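Local coordinates for protein pyruvate kinase 1 (Trypanosoma brucei brucei, PDB 4KCT) that catalyses phosphoryl transfer from phosphoenolpyruvate to ADP, yielding pyruvate and ATP, and also has an intrinsic decarboxylase activity, probably acting on oxaloacetate, at residues A[22-27]-A[346-351]; A[46-51]-A[432-437]. All blocks are in the same frame, centred on the assembly; numbering follows the deposited sequence.

Interaction 1: A[22-27]-A[346-351]; sequences NRIVCT and YMARIC
I24 supplies most of the apolar contact between strand 23-27 and helix 340-356. CG1 lies anti to the carbonyl carbon (chi1 -61°), and an extended chi2 of 167° carries CD1 on to the helix. There I24 CD1 rests 3.7 Å from the backbone N of A348 and 4.0 Å from A348 CB, and it also touches CB and CG of M347. The other branch, I24 CG2, meets only the sulfur end of M347, at 3.9 Å from SD, as the I24 and M347 side chains run antiparallel alongside each other. Beyond I24, the thioether side chain also packs on V317, V328 and L330, linking strand 327-330 and helix 311-323 to the same patch. One turn further along the helix, the sulfur of C351 makes a van der Waals contact with N22, SG lying 4.1 Å from N22 CB.

Polar groups are dealt with beside this interface. N22 O accepts a bond from R23 NH1 at 3.0 Å, with the donor well above the carbonyl plane, and R23 NH2 is bonded to V438 O. The strand backbone pairs with both barrel neighbours, for instance through V25 with V328 and I24 with S47. Dispersion and the burial of apolar surface therefore hold helix 340-356, which follows the last barrel strand, 327-330, after the short helix 332-335, to the outside of the first strand, where the eight-stranded TIM barrel closes.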
loop_
_atom_site.group_PDB
_atom_site.type_symbol
_atom_site.label_atom_id
_atom_site.label_comp_id
_atom_site.label_asym_id
_atom_site.label_seq_id
_atom_site.Cartn_x
_atom_site.Cartn_y
_atom_site.Cartn_z
ATOM N N ASN A 22 19.613 5.960 19.504
ATOM C CA ASN A 22 20.853 5.535 18.831
ATOM C C ASN A 22 22.077 5.626 19.734
ATOM O O ASN A 22 22.050 6.283 20.789
ATOM C CB ASN A 22 21.087 6.349 17.528
ATOM C CG ASN A 22 19.976 6.167 16.536
ATOM O OD1 ASN A 22 19.004 6.948 16.525
ATOM N ND2 ASN A 22 20.015 5.049 15.797
ATOM N N ARG A 23 23.139 4.917 19.349
ATOM C CA ARG A 23 24.282 4.721 20.245
ATOM C C ARG A 23 25.552 5.258 19.587
ATOM O O ARG A 23 25.688 5.207 18.369
ATOM C CB ARG A 23 24.446 3.229 20.597
ATOM C CG ARG A 23 23.229 2.654 21.359
ATOM C CD ARG A 23 23.129 3.280 22.744
ATOM N NE ARG A 23 21.899 2.864 23.443
ATOM C CZ ARG A 23 20.865 3.677 23.706
ATOM N NH1 ARG A 23 20.841 4.924 23.220
ATOM N NH2 ARG A 23 19.806 3.208 24.355
ATOM N N ILE A 24 26.489 5.736 20.419
ATOM C CA ILE A 24 27.690 6.427 19.943
ATOM C C ILE A 24 28.963 5.649 20.358
ATOM O O ILE A 24 29.151 5.315 21.534
ATOM C CB ILE A 24 27.744 7.874 20.492
ATOM C CG1 ILE A 24 26.520 8.654 19.990
ATOM C CG2 ILE A 24 29.059 8.567 20.093
ATOM C CD1 ILE A 24 26.308 9.990 20.712
ATOM N N VAL A 25 29.777 5.312 19.361
ATOM C CA VAL A 25 31.053 4.648 19.567
ATOM C C VAL A 25 32.159 5.717 19.432
ATOM O O VAL A 25 32.185 6.444 18.452
ATOM C CB VAL A 25 31.261 3.584 18.459
ATOM C CG1 VAL A 25 32.601 2.905 18.585
ATOM C CG2 VAL A 25 30.130 2.559 18.482
ATOM N N CYS A 26 32.994 5.861 20.452
ATOM C CA CYS A 26 34.098 6.844 20.435
ATOM C C CYS A 26 35.429 6.137 20.462
ATOM O O CYS A 26 35.665 5.281 21.319
ATOM C CB CYS A 26 34.022 7.755 21.661
ATOM S SG CYS A 26 32.470 8.666 21.743
ATOM N N THR A 27 36.313 6.536 19.557
ATOM C CA THR A 27 37.708 6.104 19.586
ATOM C C THR A 27 38.517 6.848 20.637
ATOM O O THR A 27 38.459 8.083 20.725
ATOM C CB THR A 27 38.367 6.297 18.216
ATOM O OG1 THR A 27 37.524 5.722 17.226
ATOM C CG2 THR A 27 39.766 5.603 18.173
ATOM N N TYR A 346 27.176 17.109 20.281
ATOM C CA TYR A 346 26.508 17.398 18.991
ATOM C C TYR A 346 25.960 16.125 18.388
ATOM O O TYR A 346 24.838 16.109 17.877
ATOM C CB TYR A 346 27.462 18.048 17.985
ATOM C CG TYR A 346 27.341 19.534 17.894
ATOM C CD1 TYR A 346 26.249 20.122 17.280
ATOM C CD2 TYR A 346 28.310 20.366 18.465
ATOM C CE1 TYR A 346 26.127 21.498 17.215
ATOM C CE2 TYR A 346 28.183 21.737 18.424
ATOM C CZ TYR A 346 27.117 22.299 17.755
ATOM O OH TYR A 346 26.986 23.661 17.719
ATOM N N MET A 347 26.790 15.079 18.363
ATOM C CA MET A 347 26.379 13.816 17.742
ATOM C C MET A 347 25.103 13.276 18.402
ATOM O O MET A 347 24.150 12.907 17.719
ATOM C CB MET A 347 27.482 12.758 17.855
ATOM C CG MET A 347 27.136 11.518 17.029
ATOM S SD MET A 347 28.595 10.461 16.744
ATOM C CE MET A 347 28.892 10.764 14.985
ATOM N N ALA A 348 25.055 13.334 19.728
ATOM C CA ALA A 348 23.835 12.974 20.481
ATOM C C ALA A 348 22.607 13.831 20.128
ATOM O O ALA A 348 21.515 13.294 19.956
ATOM C CB ALA A 348 24.101 13.011 21.989
ATOM N N ARG A 349 22.779 15.148 20.018
ATOM C CA ARG A 349 21.645 16.033 19.712
ATOM C C ARG A 349 21.135 15.795 18.289
ATOM O O ARG A 349 19.919 15.826 18.037
ATOM C CB ARG A 349 22.040 17.531 19.875
ATOM C CG ARG A 349 22.196 17.949 21.328
ATOM C CD ARG A 349 22.171 19.477 21.520
ATOM N NE ARG A 349 23.213 20.161 20.763
ATOM C CZ ARG A 349 24.471 20.362 21.181
ATOM N NH1 ARG A 349 25.317 21.043 20.422
ATOM N NH2 ARG A 349 24.898 19.864 22.330
ATOM N N ILE A 350 22.057 15.540 17.361
ATOM C CA ILE A 350 21.657 15.223 15.983
ATOM C C ILE A 350 20.894 13.881 15.934
ATOM O O ILE A 350 19.868 13.771 15.232
ATOM C CB ILE A 350 22.870 15.184 15.009
ATOM C CG1 ILE A 350 23.611 16.537 14.959
ATOM C CG2 ILE A 350 22.446 14.777 13.599
ATOM C CD1 ILE A 350 25.066 16.359 14.459
ATOM N N CYS A 351 21.435 12.848 16.590
ATOM C CA CYS A 351 20.737 11.560 16.676
ATOM C C CYS A 351 19.313 11.743 17.163
ATOM O O CYS A 351 18.374 11.206 16.588
ATOM C CB CYS A 351 21.455 10.631 17.650
ATOM S SG CYS A 351 22.949 9.946 16.921
#

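Interaction 2: A[46-51]-A[432-437]; sequences MSVARM and LNVTRS
N433 ND2 is gripped by two backbone carbonyls, H78 O and R430 O, which hold the amide of N433 in place against S47. R430 belongs to the helix that leads into this loop and H78 to the loop leading into barrel strand 80-84, so one amide group ties the two together. Toward strand 46-52 the same amide makes van der Waals contact: N433 CG sits 3.3 Å from S47 O. Although N433 ND2 is only 3.4 Å from S47 O, the angle is too poor for a hydrogen bond. On its other branch, N433 OD1 approaches S47 CB at 3.5 Å. Having CG anti to the carbonyl carbon (chi1 -82°) lays the amide against S47.

V48 provides the apolar half. Its CG2 lies 3.6 Å from N433 CB and 3.9 Å from V434 CG1, so a single methyl bears on two successive loop residues. The two valines meet at an angle, while V48 and N433 lie alongside each other and point opposite ways. The backbone N433 O is buried here and has no partner in the model. Within the loop, T435 N bonds back to L432 O at 3.0 Å, closing a turn just after helix 426-431. Here residues 47 and 48 of the second strand of the TIM barrel meet the C-terminal alpha/beta domain of pyruvate kinase, whose loop abuts the N-terminal end of the barrel.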
loop_
_atom_site.group_PDB
_atom_site.type_symbol
_atom_site.label_atom_id
_atom_site.label_comp_id
_atom_site.label_asym_id
_atom_site.label_seq_id
_atom_site.Cartn_x
_atom_site.Cartn_y
_atom_site.Cartn_z
ATOM N N MET A 46 29.013 8.749 25.182
ATOM C CA MET A 46 29.720 7.572 24.669
ATOM C C MET A 46 29.104 6.308 25.273
ATOM O O MET A 46 28.960 6.228 26.486
ATOM C CB MET A 46 31.190 7.605 25.055
ATOM C CG MET A 46 31.899 6.315 24.659
ATOM S SD MET A 46 33.689 6.248 25.041
ATOM C CE MET A 46 33.678 6.235 26.834
ATOM N N SER A 47 28.749 5.335 24.431
ATOM C CA SER A 47 28.314 4.004 24.906
ATOM C C SER A 47 29.382 2.930 24.754
ATOM O O SER A 47 29.326 1.907 25.435
ATOM C CB SER A 47 27.047 3.549 24.164
ATOM O OG SER A 47 25.938 4.327 24.592
ATOM N N VAL A 48 30.253 3.075 23.751
ATOM C CA VAL A 48 31.299 2.044 23.483
ATOM C C VAL A 48 32.603 2.764 23.217
ATOM O O VAL A 48 32.614 3.771 22.505
ATOM C CB VAL A 48 30.986 1.204 22.233
ATOM C CG1 VAL A 48 32.171 0.274 21.894
ATOM C CG2 VAL A 48 29.668 0.406 22.418
ATOM N N ALA A 49 33.678 2.305 23.872
ATOM C CA ALA A 49 35.008 2.843 23.658
ATOM C C ALA A 49 35.781 1.976 22.658
ATOM O O ALA A 49 35.901 0.759 22.831
ATOM C CB ALA A 49 35.766 2.931 24.988
ATOM N N ARG A 50 36.189 2.588 21.564
ATOM C CA ARG A 50 36.920 1.880 20.513
ATOM C C ARG A 50 38.433 2.091 20.686
ATOM O O ARG A 50 38.899 3.222 20.881
ATOM C CB ARG A 50 36.488 2.370 19.151
ATOM C CG ARG A 50 37.287 1.789 17.967
ATOM C CD ARG A 50 36.849 2.465 16.663
ATOM N NE ARG A 50 37.610 2.031 15.484
ATOM C CZ ARG A 50 38.474 2.806 14.839
ATOM N NH1 ARG A 50 38.718 4.060 15.271
ATOM N NH2 ARG A 50 39.119 2.330 13.786
ATOM N N MET A 51 39.164 0.982 20.766
ATOM C CA MET A 51 40.614 1.007 20.717
ATOM C C MET A 51 41.061 0.644 19.305
ATOM O O MET A 51 40.768 -0.451 18.810
ATOM C CB MET A 51 41.195 -0.009 21.708
ATOM C CG MET A 51 40.659 0.125 23.143
ATOM S SD MET A 51 41.336 -1.139 24.223
ATOM C CE MET A 51 40.643 -2.652 23.529
ATOM N N LEU A 432 25.182 -4.880 24.733
ATOM C CA LEU A 432 23.919 -4.352 24.247
ATOM C C LEU A 432 24.026 -2.857 23.936
ATOM O O LEU A 432 23.128 -2.274 23.340
ATOM C CB LEU A 432 22.790 -4.653 25.246
ATOM C CG LEU A 432 22.243 -6.106 25.137
ATOM C CD1 LEU A 432 21.257 -6.362 26.272
ATOM C CD2 LEU A 432 21.533 -6.300 23.778
ATOM N N ASN A 433 25.187 -2.274 24.243
ATOM C CA ASN A 433 25.483 -0.870 23.892
ATOM C C ASN A 433 25.548 -0.597 22.394
ATOM O O ASN A 433 25.510 0.584 21.974
ATOM C CB ASN A 433 26.822 -0.410 24.522
ATOM C CG ASN A 433 26.679 0.026 25.973
ATOM O OD1 ASN A 433 25.979 0.974 26.264
ATOM N ND2 ASN A 433 27.486 -0.558 26.849
ATOM N N VAL A 434 25.713 -1.634 21.566
ATOM C CA VAL A 434 25.608 -1.396 20.111
ATOM C C VAL A 434 24.204 -1.579 19.525
ATOM O O VAL A 434 24.032 -1.540 18.320
ATOM C CB VAL A 434 26.631 -2.179 19.276
ATOM C CG1 VAL A 434 28.046 -1.751 19.633
ATOM C CG2 VAL A 434 26.457 -3.683 19.484
ATOM N N THR A 435 23.199 -1.727 20.380
ATOM C CA THR A 435 21.876 -2.061 19.888
ATOM C C THR A 435 20.891 -0.953 20.191
ATOM O O THR A 435 20.789 -0.495 21.337
ATOM C CB THR A 435 21.404 -3.405 20.473
ATOM O OG1 THR A 435 22.093 -4.461 19.779
ATOM C CG2 THR A 435 19.920 -3.578 20.268
ATOM N N ARG A 436 20.216 -0.464 19.143
ATOM C CA ARG A 436 19.367 0.717 19.270
ATOM C C ARG A 436 18.356 0.547 20.418
ATOM O O ARG A 436 17.676 -0.497 20.496
ATOM C CB ARG A 436 18.630 0.959 17.942
ATOM C CG ARG A 436 17.766 2.233 17.909
ATOM C CD ARG A 436 17.050 2.329 16.551
ATOM N NE ARG A 436 16.178 3.501 16.471
ATOM C CZ ARG A 436 14.913 3.533 16.901
ATOM N NH1 ARG A 436 14.223 4.662 16.809
ATOM N NH2 ARG A 436 14.334 2.441 17.415
ATOM N N SER A 437 18.171 1.613 21.221
ATOM C CA SER A 437 17.051 1.716 22.229
ATOM C C SER A 437 17.286 1.036 23.575
ATOM O O SER A 437 16.554 1.290 24.519
ATOM C CB SER A 437 15.727 1.187 21.660
ATOM O OG SER A 437 15.472 1.761 20.405
#

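How the interactions relate
The centres of the two interactions lie 10 Å apart, and the interactions use neighbouring parallel barrel strands, 23-27 and 46-52. The strands are joined directly: C26 O and R50 N, 2.8 Å apart, probably share a hydrogen bond, and R50 also reaches T27. Along the chain the segments alternate, 22-27, 46-51, 346-351 and then 432-437, so two early strands each receive a partner from far downstream. Interaction 1 stays within the barrel region, joining its first strand to a helix after its last, whereas interaction 2 joins the barrel to the C-terminal domain. R23 of segment 22-27 also packs against the loop of interaction 2, its CG against N433 O. Barrel closure and the interdomain junction thus adjoin.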